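Local atomic coordinates of LbaCas13a H328A (C2c2) (Lachnospiraceae bacterium NK4A179, PDB entry 5WLH), a protein that binds a CRISPR RNA guide and probably uses it to recognise RNA targets and cleave RNA at adenines. Residues Lys317-Val321 with Asn391-Phe395; Leu697-Leu703 with Val865-Lys870; Met921-His926 with Val963-Asp968; Phe1015-Val1021 with Arg1062-Val1066; Lys1357-Gln1361 with Met1375-Ile1379. All coordinates share one frame; numbering follows the deposited sequence.

Contact 1: Lys317-Val321 with Asn391-Phe395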
# COMPACT_ATOMS: atom_id res chain seq x y z
N LYS A 317 19.16 13.59 36.59
CA LYS A 317 17.75 13.22 36.67
C LYS A 317 17.53 11.89 37.36
O LYS A 317 16.38 11.51 37.59
CB LYS A 317 17.13 13.19 35.27
CG LYS A 317 16.70 14.55 34.76
CD LYS A 317 15.70 15.19 35.72
CE LYS A 317 15.20 16.52 35.20
NZ LYS A 317 16.28 17.54 35.13
N LEU A 318 18.60 11.16 37.69
CA LEU A 318 18.49 9.92 38.43
C LEU A 318 18.86 10.07 39.90
O LEU A 318 18.77 9.09 40.65
CB LEU A 318 19.38 8.85 37.80
CG LEU A 318 19.04 8.55 36.34
CD1 LEU A 318 19.96 7.48 35.79
CD2 LEU A 318 17.56 8.11 36.29
N SER A 319 19.25 11.28 40.32
CA SER A 319 19.77 11.48 41.67
C SER A 319 18.66 11.37 42.72
O SER A 319 18.79 10.64 43.70
CB SER A 319 20.46 12.85 41.75
OG SER A 319 21.35 12.91 42.85
N ASP A 320 17.56 12.10 42.52
CA ASP A 320 16.44 12.12 43.46
C ASP A 320 15.36 11.18 42.94
O ASP A 320 14.66 11.49 41.97
CB ASP A 320 15.90 13.54 43.63
CG ASP A 320 14.74 13.61 44.61
OD1 ASP A 320 14.50 12.63 45.33
OD2 ASP A 320 14.07 14.66 44.65
N VAL A 321 15.22 10.03 43.60
CA VAL A 321 14.33 8.98 43.11
C VAL A 321 12.87 9.41 43.14
O VAL A 321 12.04 8.82 42.43
CB VAL A 321 14.52 7.68 43.92
CG1 VAL A 321 16.00 7.40 44.12
CG2 VAL A 321 13.79 7.75 45.25
N ASN A 391 15.96 1.29 43.71
CA ASN A 391 15.46 1.97 44.89
C ASN A 391 14.39 3.00 44.52
O ASN A 391 14.43 4.15 44.95
CB ASN A 391 16.60 2.63 45.68
CG ASN A 391 17.82 1.72 45.83
OD1 ASN A 391 18.94 2.10 45.49
ND2 ASN A 391 17.59 0.50 46.34
N GLY A 392 13.45 2.57 43.69
CA GLY A 392 12.33 3.41 43.31
C GLY A 392 12.50 4.22 42.05
O GLY A 392 11.54 4.89 41.63
N ARG A 393 13.68 4.19 41.43
CA ARG A 393 13.90 4.95 40.20
C ARG A 393 13.16 4.33 39.03
O ARG A 393 12.59 5.04 38.20
CB ARG A 393 15.39 4.99 39.87
CG ARG A 393 16.17 6.09 40.55
CD ARG A 393 17.66 5.88 40.35
NE ARG A 393 18.43 6.72 41.25
CZ ARG A 393 18.83 6.35 42.46
NH1 ARG A 393 18.52 5.14 42.93
NH2 ARG A 393 19.53 7.19 43.21
N TYR A 394 13.23 3.00 38.92
CA TYR A 394 12.74 2.25 37.79
C TYR A 394 11.53 1.45 38.26
O TYR A 394 10.91 1.80 39.28
CB TYR A 394 13.88 1.39 37.23
CG TYR A 394 15.18 2.16 37.16
CD1 TYR A 394 15.31 3.27 36.34
CD2 TYR A 394 16.28 1.79 37.95
CE1 TYR A 394 16.49 4.01 36.29
CE2 TYR A 394 17.46 2.51 37.90
CZ TYR A 394 17.56 3.62 37.08
OH TYR A 394 18.73 4.34 37.02
N PHE A 395 11.19 0.39 37.55
CA PHE A 395 10.05 -0.41 37.97
C PHE A 395 10.46 -1.38 39.08
O PHE A 395 11.61 -1.84 39.15
CB PHE A 395 9.45 -1.15 36.78
CG PHE A 395 8.89 -0.21 35.73
CD1 PHE A 395 7.66 0.39 35.90
CD2 PHE A 395 9.64 0.11 34.60
CE1 PHE A 395 7.16 1.28 34.93
CE2 PHE A 395 9.15 0.97 33.65
CZ PHE A 395 7.91 1.57 33.81
O HOH W 1 10.09 6.86 42.35

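Contact 2: Leu697-Leu703 with Val865-Lys870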
# COMPACT_ATOMS: atom_id res chain seq x y z
N LEU A 697 -1.32 -13.67 -36.90
CA LEU A 697 -2.59 -13.48 -37.58
C LEU A 697 -2.45 -13.16 -39.06
O LEU A 697 -3.37 -13.44 -39.83
CB LEU A 697 -3.40 -12.37 -36.91
CG LEU A 697 -3.84 -12.62 -35.47
CD1 LEU A 697 -4.62 -11.42 -34.98
CD2 LEU A 697 -4.68 -13.89 -35.34
N GLY A 698 -1.34 -12.55 -39.47
CA GLY A 698 -1.15 -12.25 -40.88
C GLY A 698 -2.15 -11.26 -41.44
O GLY A 698 -2.42 -11.27 -42.64
N ILE A 699 -2.71 -10.40 -40.59
CA ILE A 699 -3.66 -9.41 -41.07
C ILE A 699 -2.90 -8.32 -41.81
O ILE A 699 -1.99 -7.70 -41.27
CB ILE A 699 -4.48 -8.81 -39.92
CG1 ILE A 699 -5.13 -9.92 -39.09
CG2 ILE A 699 -5.54 -7.88 -40.47
CD1 ILE A 699 -5.83 -9.42 -37.84
N GLU A 700 -3.27 -8.09 -43.07
CA GLU A 700 -2.79 -6.91 -43.77
C GLU A 700 -3.98 -6.21 -44.40
O GLU A 700 -4.74 -6.83 -45.15
CB GLU A 700 -1.71 -7.25 -44.80
CG GLU A 700 -0.30 -6.97 -44.28
CD GLU A 700 0.11 -5.50 -44.32
OE1 GLU A 700 1.30 -5.22 -44.56
OE2 GLU A 700 -0.75 -4.61 -44.12
N LEU A 701 -4.14 -4.94 -44.07
CA LEU A 701 -5.28 -4.16 -44.51
C LEU A 701 -4.93 -3.46 -45.81
O LEU A 701 -4.04 -2.60 -45.84
CB LEU A 701 -5.67 -3.16 -43.43
CG LEU A 701 -6.80 -2.20 -43.79
CD1 LEU A 701 -8.14 -2.91 -43.65
CD2 LEU A 701 -6.73 -0.96 -42.91
N ASP A 702 -5.62 -3.83 -46.89
CA ASP A 702 -5.39 -3.22 -48.20
C ASP A 702 -6.10 -1.88 -48.26
O ASP A 702 -7.33 -1.82 -48.23
CB ASP A 702 -5.87 -4.14 -49.31
CG ASP A 702 -5.01 -5.38 -49.44
OD1 ASP A 702 -3.83 -5.32 -49.04
OD2 ASP A 702 -5.51 -6.41 -49.95
N LEU A 703 -5.32 -0.80 -48.32
CA LEU A 703 -5.88 0.52 -48.54
C LEU A 703 -5.33 1.10 -49.85
O LEU A 703 -5.23 2.31 -50.03
CB LEU A 703 -5.56 1.44 -47.36
CG LEU A 703 -6.10 0.99 -45.99
CD1 LEU A 703 -5.60 1.91 -44.89
CD2 LEU A 703 -7.61 0.92 -45.98
N VAL A 865 -12.22 -11.66 -38.23
CA VAL A 865 -11.26 -10.63 -37.86
C VAL A 865 -10.08 -10.61 -38.82
O VAL A 865 -9.54 -9.54 -39.11
CB VAL A 865 -10.80 -10.86 -36.40
CG1 VAL A 865 -9.57 -10.06 -36.07
CG2 VAL A 865 -11.94 -10.56 -35.43
N LEU A 866 -9.68 -11.77 -39.35
CA LEU A 866 -8.52 -11.82 -40.23
C LEU A 866 -8.75 -11.16 -41.58
O LEU A 866 -7.78 -10.93 -42.31
CB LEU A 866 -8.08 -13.27 -40.46
CG LEU A 866 -7.91 -14.16 -39.23
CD1 LEU A 866 -7.56 -15.58 -39.65
CD2 LEU A 866 -6.86 -13.61 -38.28
N LYS A 867 -9.99 -10.82 -41.93
CA LYS A 867 -10.31 -10.28 -43.25
C LYS A 867 -10.99 -8.92 -43.16
O LYS A 867 -12.16 -8.76 -43.54
CB LYS A 867 -11.17 -11.27 -44.03
CG LYS A 867 -10.46 -12.58 -44.32
CD LYS A 867 -9.41 -12.39 -45.41
CE LYS A 867 -8.26 -13.38 -45.26
NZ LYS A 867 -7.16 -12.83 -44.41
N PRO A 868 -10.29 -7.90 -42.67
CA PRO A 868 -10.88 -6.56 -42.63
C PRO A 868 -10.99 -5.98 -44.02
O PRO A 868 -10.20 -6.29 -44.92
CB PRO A 868 -9.88 -5.76 -41.79
CG PRO A 868 -8.57 -6.43 -42.06
CD PRO A 868 -8.88 -7.89 -42.21
N TYR A 869 -11.99 -5.13 -44.20
CA TYR A 869 -12.15 -4.40 -45.46
C TYR A 869 -12.70 -3.02 -45.12
O TYR A 869 -13.78 -2.89 -44.54
CB TYR A 869 -13.07 -5.17 -46.43
CG TYR A 869 -14.54 -5.12 -46.08
CD1 TYR A 869 -15.03 -5.70 -44.91
CD2 TYR A 869 -15.45 -4.47 -46.92
CE1 TYR A 869 -16.38 -5.64 -44.60
CE2 TYR A 869 -16.79 -4.41 -46.61
CZ TYR A 869 -17.25 -4.99 -45.45
OH TYR A 869 -18.59 -4.93 -45.14
N LYS A 870 -11.92 -1.99 -45.45
CA LYS A 870 -12.34 -0.62 -45.18
C LYS A 870 -13.56 -0.27 -46.02
O LYS A 870 -13.59 -0.55 -47.22
CB LYS A 870 -11.20 0.35 -45.46
CG LYS A 870 -11.36 1.71 -44.80
CD LYS A 870 -11.92 2.72 -45.79
CE LYS A 870 -12.50 3.94 -45.09
NZ LYS A 870 -12.93 4.97 -46.07

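Contact 3: Met921-His926 with Val963-Asp968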
# COMPACT_ATOMS: atom_id res chain seq x y z
N MET A 921 -11.67 1.04 -8.22
CA MET A 921 -12.58 0.45 -7.24
C MET A 921 -12.96 -0.97 -7.63
O MET A 921 -12.93 -1.87 -6.80
CB MET A 921 -13.83 1.31 -7.08
CG MET A 921 -14.77 0.85 -5.98
SD MET A 921 -16.18 2.00 -5.96
CE MET A 921 -16.79 1.78 -4.29
N LEU A 922 -13.27 -1.18 -8.91
CA LEU A 922 -13.57 -2.53 -9.36
C LEU A 922 -12.38 -3.46 -9.16
O LEU A 922 -12.55 -4.61 -8.73
CB LEU A 922 -13.97 -2.49 -10.83
CG LEU A 922 -14.56 -3.76 -11.43
CD1 LEU A 922 -15.67 -4.32 -10.53
CD2 LEU A 922 -15.08 -3.43 -12.83
N GLY A 923 -11.17 -2.97 -9.43
CA GLY A 923 -9.98 -3.77 -9.23
C GLY A 923 -9.78 -4.15 -7.77
O GLY A 923 -9.35 -5.26 -7.46
N PHE A 924 -10.10 -3.23 -6.85
CA PHE A 924 -9.97 -3.54 -5.43
C PHE A 924 -10.98 -4.61 -5.01
O PHE A 924 -10.69 -5.47 -4.17
CB PHE A 924 -10.17 -2.27 -4.60
CG PHE A 924 -8.95 -1.38 -4.55
CD1 PHE A 924 -7.72 -1.92 -4.23
CD2 PHE A 924 -9.04 -0.02 -4.82
CE1 PHE A 924 -6.58 -1.10 -4.20
CE2 PHE A 924 -7.91 0.79 -4.77
CZ PHE A 924 -6.70 0.25 -4.45
N LEU A 925 -12.19 -4.54 -5.56
CA LEU A 925 -13.16 -5.59 -5.30
C LEU A 925 -12.63 -6.94 -5.77
O LEU A 925 -12.74 -7.94 -5.06
CB LEU A 925 -14.48 -5.27 -5.98
CG LEU A 925 -15.55 -6.32 -5.70
CD1 LEU A 925 -16.01 -6.16 -4.26
CD2 LEU A 925 -16.73 -6.15 -6.67
N HIS A 926 -12.08 -6.97 -6.99
CA HIS A 926 -11.51 -8.22 -7.50
C HIS A 926 -10.40 -8.74 -6.61
O HIS A 926 -10.30 -9.95 -6.36
CB HIS A 926 -10.94 -8.00 -8.89
CG HIS A 926 -11.96 -7.61 -9.90
ND1 HIS A 926 -11.62 -7.02 -11.09
CD2 HIS A 926 -13.31 -7.73 -9.90
CE1 HIS A 926 -12.71 -6.79 -11.79
NE2 HIS A 926 -13.75 -7.21 -11.10
N VAL A 963 -22.28 -6.67 -6.73
CA VAL A 963 -21.49 -5.46 -6.52
C VAL A 963 -20.61 -5.21 -7.72
O VAL A 963 -20.50 -4.08 -8.21
CB VAL A 963 -20.65 -5.57 -5.24
CG1 VAL A 963 -19.84 -4.28 -5.06
CG2 VAL A 963 -21.57 -5.78 -4.05
N ASP A 964 -19.96 -6.27 -8.19
CA ASP A 964 -19.11 -6.21 -9.37
C ASP A 964 -19.87 -5.64 -10.55
O ASP A 964 -19.42 -4.68 -11.19
CB ASP A 964 -18.56 -7.60 -9.67
CG ASP A 964 -17.45 -7.56 -10.70
OD1 ASP A 964 -17.75 -7.33 -11.89
OD2 ASP A 964 -16.27 -7.75 -10.33
N ALA A 965 -21.05 -6.20 -10.85
CA ALA A 965 -21.81 -5.74 -12.00
C ALA A 965 -22.21 -4.29 -11.85
O ALA A 965 -22.23 -3.54 -12.83
CB ALA A 965 -23.05 -6.62 -12.17
N VAL A 966 -22.54 -3.87 -10.63
CA VAL A 966 -22.93 -2.48 -10.41
C VAL A 966 -21.76 -1.55 -10.66
O VAL A 966 -21.88 -0.54 -11.37
CB VAL A 966 -23.48 -2.30 -8.99
CG1 VAL A 966 -23.59 -0.84 -8.70
CG2 VAL A 966 -24.86 -2.98 -8.86
N ILE A 967 -20.61 -1.86 -10.06
CA ILE A 967 -19.45 -1.00 -10.26
C ILE A 967 -19.05 -0.98 -11.72
O ILE A 967 -18.73 0.07 -12.27
CB ILE A 967 -18.27 -1.44 -9.37
CG1 ILE A 967 -18.66 -1.40 -7.90
CG2 ILE A 967 -17.07 -0.49 -9.61
CD1 ILE A 967 -17.50 -1.79 -6.98
N ASP A 968 -19.07 -2.15 -12.36
CA ASP A 968 -18.74 -2.25 -13.78
C ASP A 968 -19.67 -1.37 -14.62
O ASP A 968 -19.23 -0.71 -15.57
CB ASP A 968 -18.81 -3.70 -14.23
CG ASP A 968 -18.64 -3.86 -15.73
OD1 ASP A 968 -17.48 -3.94 -16.19
OD2 ASP A 968 -19.66 -3.90 -16.46
O HOH W 2 -15.66 -7.39 -13.35

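Contact 4: Phe1015-Val1021 with Arg1062-Val1066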
# COMPACT_ATOMS: atom_id res chain seq x y z
N PHE A 1015 -10.18 30.77 -34.33
CA PHE A 1015 -8.90 30.11 -34.08
C PHE A 1015 -8.81 28.78 -34.81
O PHE A 1015 -7.76 28.44 -35.35
CB PHE A 1015 -8.73 29.92 -32.57
CG PHE A 1015 -7.42 29.33 -32.17
CD1 PHE A 1015 -6.29 30.13 -32.07
CD2 PHE A 1015 -7.32 27.99 -31.85
CE1 PHE A 1015 -5.08 29.59 -31.68
CE2 PHE A 1015 -6.11 27.45 -31.46
CZ PHE A 1015 -4.99 28.25 -31.37
N CYS A 1016 -9.91 28.01 -34.84
CA CYS A 1016 -9.87 26.72 -35.52
C CYS A 1016 -9.88 26.88 -37.04
O CYS A 1016 -9.41 25.99 -37.75
CB CYS A 1016 -11.05 25.86 -35.08
SG CYS A 1016 -11.11 25.55 -33.30
N ASN A 1017 -10.44 27.97 -37.54
CA ASN A 1017 -10.46 28.24 -38.97
C ASN A 1017 -9.22 28.99 -39.44
O ASN A 1017 -9.07 29.23 -40.64
CB ASN A 1017 -11.72 29.02 -39.35
CG ASN A 1017 -12.94 28.13 -39.42
OD1 ASN A 1017 -13.07 27.31 -40.34
ND2 ASN A 1017 -13.84 28.27 -38.46
N SER A 1018 -8.33 29.36 -38.53
CA SER A 1018 -7.07 29.99 -38.89
C SER A 1018 -6.05 28.96 -39.34
O SER A 1018 -6.12 27.78 -38.97
CB SER A 1018 -6.53 30.78 -37.70
OG SER A 1018 -5.87 29.91 -36.80
N ASP A 1019 -5.10 29.40 -40.15
CA ASP A 1019 -4.04 28.51 -40.61
C ASP A 1019 -3.07 28.24 -39.47
O ASP A 1019 -2.69 29.14 -38.72
CB ASP A 1019 -3.30 29.12 -41.80
CG ASP A 1019 -3.93 28.75 -43.13
OD1 ASP A 1019 -5.13 28.43 -43.15
OD2 ASP A 1019 -3.21 28.78 -44.15
N ALA A 1020 -2.68 26.97 -39.33
CA ALA A 1020 -1.70 26.56 -38.33
C ALA A 1020 -0.30 26.44 -38.92
O ALA A 1020 0.63 27.10 -38.45
CB ALA A 1020 -2.13 25.23 -37.69
N VAL A 1021 -0.14 25.61 -39.95
CA VAL A 1021 1.12 25.45 -40.67
C VAL A 1021 0.82 25.18 -42.13
O VAL A 1021 0.09 24.23 -42.45
CB VAL A 1021 1.98 24.32 -40.06
CG1 VAL A 1021 2.91 23.72 -41.11
CG2 VAL A 1021 2.79 24.85 -38.90
N ARG A 1062 -0.90 28.13 -29.63
CA ARG A 1062 -0.74 27.97 -31.07
C ARG A 1062 0.53 27.20 -31.40
O ARG A 1062 0.51 26.26 -32.21
CB ARG A 1062 -0.73 29.35 -31.75
CG ARG A 1062 -0.54 29.29 -33.26
CD ARG A 1062 -0.71 30.67 -33.90
NE ARG A 1062 -2.11 31.05 -34.02
CZ ARG A 1062 -2.93 30.61 -34.98
NH1 ARG A 1062 -2.50 29.75 -35.89
NH2 ARG A 1062 -4.19 31.03 -35.02
N SER A 1063 1.65 27.56 -30.77
CA SER A 1063 2.91 26.91 -31.09
C SER A 1063 2.89 25.43 -30.74
O SER A 1063 3.57 24.63 -31.40
CB SER A 1063 4.08 27.62 -30.39
OG SER A 1063 3.99 27.50 -28.98
N ASP A 1064 2.13 25.05 -29.72
CA ASP A 1064 1.89 23.63 -29.45
C ASP A 1064 1.21 22.96 -30.64
O ASP A 1064 1.61 21.88 -31.08
CB ASP A 1064 1.03 23.45 -28.20
CG ASP A 1064 1.77 23.80 -26.92
OD1 ASP A 1064 3.01 23.65 -26.88
OD2 ASP A 1064 1.09 24.22 -25.95
N ILE A 1065 0.14 23.59 -31.14
CA ILE A 1065 -0.61 23.03 -32.25
C ILE A 1065 0.24 23.02 -33.51
O ILE A 1065 0.18 22.08 -34.31
CB ILE A 1065 -1.92 23.82 -32.44
CG1 ILE A 1065 -2.79 23.72 -31.18
CG2 ILE A 1065 -2.67 23.34 -33.65
CD1 ILE A 1065 -3.78 24.83 -31.04
N VAL A 1066 1.06 24.05 -33.68
CA VAL A 1066 2.02 24.07 -34.78
C VAL A 1066 2.97 22.88 -34.68
O VAL A 1066 3.17 22.13 -35.64
CB VAL A 1066 2.79 25.41 -34.77
CG1 VAL A 1066 4.01 25.34 -35.68
CG2 VAL A 1066 1.84 26.55 -35.16

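Contact 5: Lys1357-Gln1361 with Met1375-Ile1379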
# COMPACT_ATOMS: atom_id res chain seq x y z
N LYS A 1357 10.61 17.45 -20.35
CA LYS A 1357 10.78 18.50 -19.34
C LYS A 1357 9.47 19.20 -19.04
O LYS A 1357 9.21 19.57 -17.89
CB LYS A 1357 11.84 19.51 -19.80
CG LYS A 1357 12.03 20.67 -18.80
CD LYS A 1357 13.21 21.60 -19.18
CE LYS A 1357 13.39 22.67 -18.11
NZ LYS A 1357 14.48 23.65 -18.42
N ARG A 1358 8.63 19.39 -20.05
CA ARG A 1358 7.36 20.09 -19.83
C ARG A 1358 6.45 19.30 -18.89
O ARG A 1358 5.81 19.87 -17.99
CB ARG A 1358 6.68 20.34 -21.17
CG ARG A 1358 5.26 20.85 -21.09
CD ARG A 1358 4.80 21.11 -22.50
NE ARG A 1358 3.49 21.74 -22.57
CZ ARG A 1358 3.05 22.39 -23.64
NH1 ARG A 1358 3.83 22.48 -24.71
NH2 ARG A 1358 1.85 22.93 -23.65
N TYR A 1359 6.38 17.99 -19.08
CA TYR A 1359 5.61 17.14 -18.18
C TYR A 1359 6.18 17.22 -16.76
O TYR A 1359 5.44 17.42 -15.79
CB TYR A 1359 5.64 15.70 -18.69
CG TYR A 1359 4.81 14.71 -17.90
CD1 TYR A 1359 5.29 14.15 -16.73
CD2 TYR A 1359 3.56 14.32 -18.35
CE1 TYR A 1359 4.52 13.22 -16.00
CE2 TYR A 1359 2.80 13.41 -17.65
CZ TYR A 1359 3.27 12.87 -16.48
OH TYR A 1359 2.50 11.96 -15.79
N LEU A 1360 7.50 17.07 -16.64
CA LEU A 1360 8.13 17.10 -15.32
C LEU A 1360 7.91 18.43 -14.62
O LEU A 1360 7.79 18.47 -13.39
CB LEU A 1360 9.62 16.80 -15.46
CG LEU A 1360 9.99 15.43 -16.01
CD1 LEU A 1360 11.48 15.30 -16.18
CD2 LEU A 1360 9.44 14.31 -15.10
N GLN A 1361 7.84 19.52 -15.39
CA GLN A 1361 7.53 20.81 -14.78
C GLN A 1361 6.16 20.80 -14.12
O GLN A 1361 5.99 21.35 -13.03
CB GLN A 1361 7.59 21.92 -15.83
CG GLN A 1361 8.98 22.51 -16.04
CD GLN A 1361 9.05 23.37 -17.29
OE1 GLN A 1361 10.13 23.72 -17.75
NE2 GLN A 1361 7.89 23.70 -17.85
N MET A 1375 12.77 25.33 -11.64
CA MET A 1375 12.59 24.02 -12.25
C MET A 1375 13.69 23.68 -13.23
O MET A 1375 14.00 22.50 -13.40
CB MET A 1375 11.22 23.95 -12.91
CG MET A 1375 10.14 24.14 -11.87
SD MET A 1375 8.49 23.81 -12.45
CE MET A 1375 8.18 25.21 -13.52
N ASP A 1376 14.31 24.69 -13.85
CA ASP A 1376 15.48 24.42 -14.68
C ASP A 1376 16.59 23.75 -13.88
O ASP A 1376 17.23 22.81 -14.36
CB ASP A 1376 16.00 25.72 -15.30
CG ASP A 1376 14.99 26.36 -16.23
OD1 ASP A 1376 14.20 25.62 -16.86
OD2 ASP A 1376 15.01 27.61 -16.34
N GLU A 1377 16.84 24.22 -12.66
CA GLU A 1377 17.87 23.58 -11.85
C GLU A 1377 17.40 22.22 -11.33
O GLU A 1377 18.19 21.27 -11.24
CB GLU A 1377 18.29 24.49 -10.71
CG GLU A 1377 19.70 25.06 -10.88
CD GLU A 1377 20.07 26.08 -9.81
OE1 GLU A 1377 21.01 26.86 -10.05
OE2 GLU A 1377 19.43 26.09 -8.73
N MET A 1378 16.12 22.11 -10.98
CA MET A 1378 15.64 20.89 -10.34
C MET A 1378 15.53 19.73 -11.33
O MET A 1378 15.79 18.57 -10.98
CB MET A 1378 14.29 21.14 -9.68
CG MET A 1378 13.73 19.91 -8.96
SD MET A 1378 12.32 20.36 -7.92
CE MET A 1378 13.12 21.23 -6.58
N ILE A 1379 15.14 20.02 -12.57
CA ILE A 1379 14.94 18.96 -13.55
C ILE A 1379 16.27 18.56 -14.16
O ILE A 1379 17.05 19.41 -14.61
CB ILE A 1379 13.94 19.40 -14.63
CG1 ILE A 1379 12.57 19.68 -14.01
CG2 ILE A 1379 13.89 18.35 -15.73
CD1 ILE A 1379 11.55 20.22 -14.98
O HOH W 3 16.33 21.34 -16.70

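Contact 1: Lys317-Val321 with Asn391-Phe395
V321 and R393 bring the two backbones together, with their CA atoms 5.0 Å apart. Both segments are interhelical: 317-321 lies in the loop between helix 292-311 and helix 327-335. Segment 391-395 lies in the loop between helix 357-388 and helix 398-417. The carbonyl O atoms of G392 and V321 both accept from one water, which bridges the loops. The R393 chain is extended from CG to NE (chi3 -166°) and crosses the V321 side chain at about a right angle. This lays the guanidinium under V321 CG1, which sits over its centre, 3.4 Å from R393 CZ. L318 O meets the edge of the group. L318 O accepts a nearly straight bond from R393 NE; the modelled 2.5 Å is very short and its exact length is doubtful. R393 NH2 adds a weak bond to the same oxygen. R393 NH1 turns back to N390 O, so its own loop holds the group as well. R304 of helix 292-311 donates to R393 O. L318 crosses Y394 at about a right angle, and L318 CD1 is 3.6 Å from Y394 OH.

Contact 2: Leu697-Leu703 with Val865-Lys870
V865 begins the second segment and meets I699: V865 CG1 is 4.2 Å from I699 CD1. V865 also touches F724 of helix 709-732, and its carbonyl O is bonded to Y652 OH. L866 CD2 lies 3.7 Å from L697 CD2, and the two side chains cross at about a right angle. L866 CD2 also reaches I699 CG1 at 4.2 Å. K867 bends back on its own segment, where NZ donates to L866 O from above the carbonyl plane. P868 comes next and packs on two side chains of the facing loop. P868 CG is 3.7 Å from I699 CG2, and P868 CB is 3.8 Å from L701 CD1. With CG anti to the backbone N (chi1 176°), L701 brings CD1 to the ring. K870 closes the row: K870 CB is 3.7 Å from L703 CD2, while its amine leads away. The nearest CA pairs, I699 with L866, L701 with P868 and L703 with K870, advance in the same direction on both chains. Yet the two segments share no direct hydrogen bond. The contact is apolar, and the fit of alternate side chains rather than backbone pairing holds these interhelical loops side by side.

Contact 3: Met921-His926 with Val963-Asp968
D964 OD2 and a water both approach H926 NE2. H926 NE2 donates to D964 OD2 at 2.7 Å, but the angle at the hydrogen is only 125°, so the bond is weak. The imidazole and the carboxylate are nearly coplanar, 19° apart, and OD2 comes in at the ring edge. The water is 3.0 Å from H926 NE2 and donates to D964 OD1 at 2.6 Å, so both carboxylate oxygens take part. Within its own helix, L922 O sits over one face of the H926 ring. L922 CD1 packs against the carboxylate, 3.5 Å from D964 OD2. The two segments belong to helices 915-941 and 960-974, which pack as a nearly antiparallel pair, 164° between segment directions and 9.8 Å between segment axes. I967 fills the middle of the buried interface. I967 CD1 meets M921 CG at 3.9 Å, and I967 CG2 meets L922 CB. L925 CD2 lies against the D964 backbone and reaches V963 CG1 at 4.0 Å. W906 of helix 901-911 touches both M921 and V963. D968 backs L922 CD2 with its CB, while its OD2 forms a salt bridge with K972.

Contact 4: Phe1015-Val1021 with Arg1062-Val1066
A short beta hairpin, strands 1019-1021 and 1024-1025, follows helix 1008-1017 and lies against the start of helix 1062-1075. A1020 and V1021 form a classic beta bulge in its first strand. R1062 reaches across from the helix to the turn before this strand. Its chain is bent at chi3 (-77°), which swings the guanidinium toward S1018. R1062 NH2 donates to S1018 OG at 2.7 Å, nearly straight at 171° and in the guanidinium plane. S1018 OG in turn donates to F1015 O at 2.8 Å. R1062 NH1 adds a weak bond to D1019 O at 2.9 Å. The F1015 ring lies beside the arginine, its plane 62° from the guanidinium, and F1015 CD1 is 3.7 Å from R1062 NH2. On the ring edge, F1015 CE2 meets I1065 CD1 at 3.5 Å. V1066 packs against the bulge: its CG1 is 3.5 Å from V1021 CG2, tighter than usual for two methyls, and its CG2 is 3.5 Å from A1020 O. E1002 forms a salt bridge with R1062 NE. One arginine therefore ties three parts of the chain together. The carboxylate probably offsets its charge, while the straight bond to the hydroxyl, helped by the weak one to the carbonyl, restrains its rotation.

Contact 5: Lys1357-Gln1361 with Met1375-Ile1379
I1379 sends its side chain from CB toward helix 1357-1368. At CB it forks. I1379 CG2 meets L1360 CD1 at 3.9 Å. The other branch passes through CG1, which is anti to the carbonyl carbon (chi1 -63°), and ends at CD1. I1379 CD1 is inserted among three residues of the facing helix: 3.6 Å from Q1361 CG, 3.9 Å from K1357 CG and close to L1360 CB. M1375 packs one turn earlier. Its chain bends at chi3 (-72°), which brings M1375 CE within 3.8 Å of Q1361 CG, while M1375 SD is 3.6 Å from Q1361 O. The two side chains cross at about a right angle. At the exposed side, K1357 is fully extended and forms a salt bridge with D1376. The modelled 2.5 Å from K1357 NZ to D1376 OD1 is very short, and its exact length is doubtful. The amine comes from above the carboxylate plane, 36° out of it. A water donates to D1376 O and is held weakly by K1357 NZ. I1364 continues the apolar surface under M1375 and I1379, and L1360 touches V1336 and V1297 of the neighbouring sheet. K1357 faces I1379 and Q1361 faces M1375. The arrangement is a helix followed, after a loop, by one helical turn that packs back on it in the opposite sense, beside the antiparallel four-stranded sheet.

The five contacts follow one another along the chain, each closing before the next opens. Contact 1 is remote: its centre is about 88 Å from that of contact 2 and 58 Å from that of contact 5. It lies across the chain's centre from contacts 2, 3 and 4. Contacts 2 and 3 have centres about 35 Å apart and do not touch. Contact 3, the buried helix pair, is about 5 Å from the bound nucleic acid at its nearest atom. Contacts 4 and 5 meet directly, where D1064 and R1358 form a salt bridge. This joins helix 1062-1075 to helix 1357-1368, so distant parts of the sequence form one region of this largely helical protein.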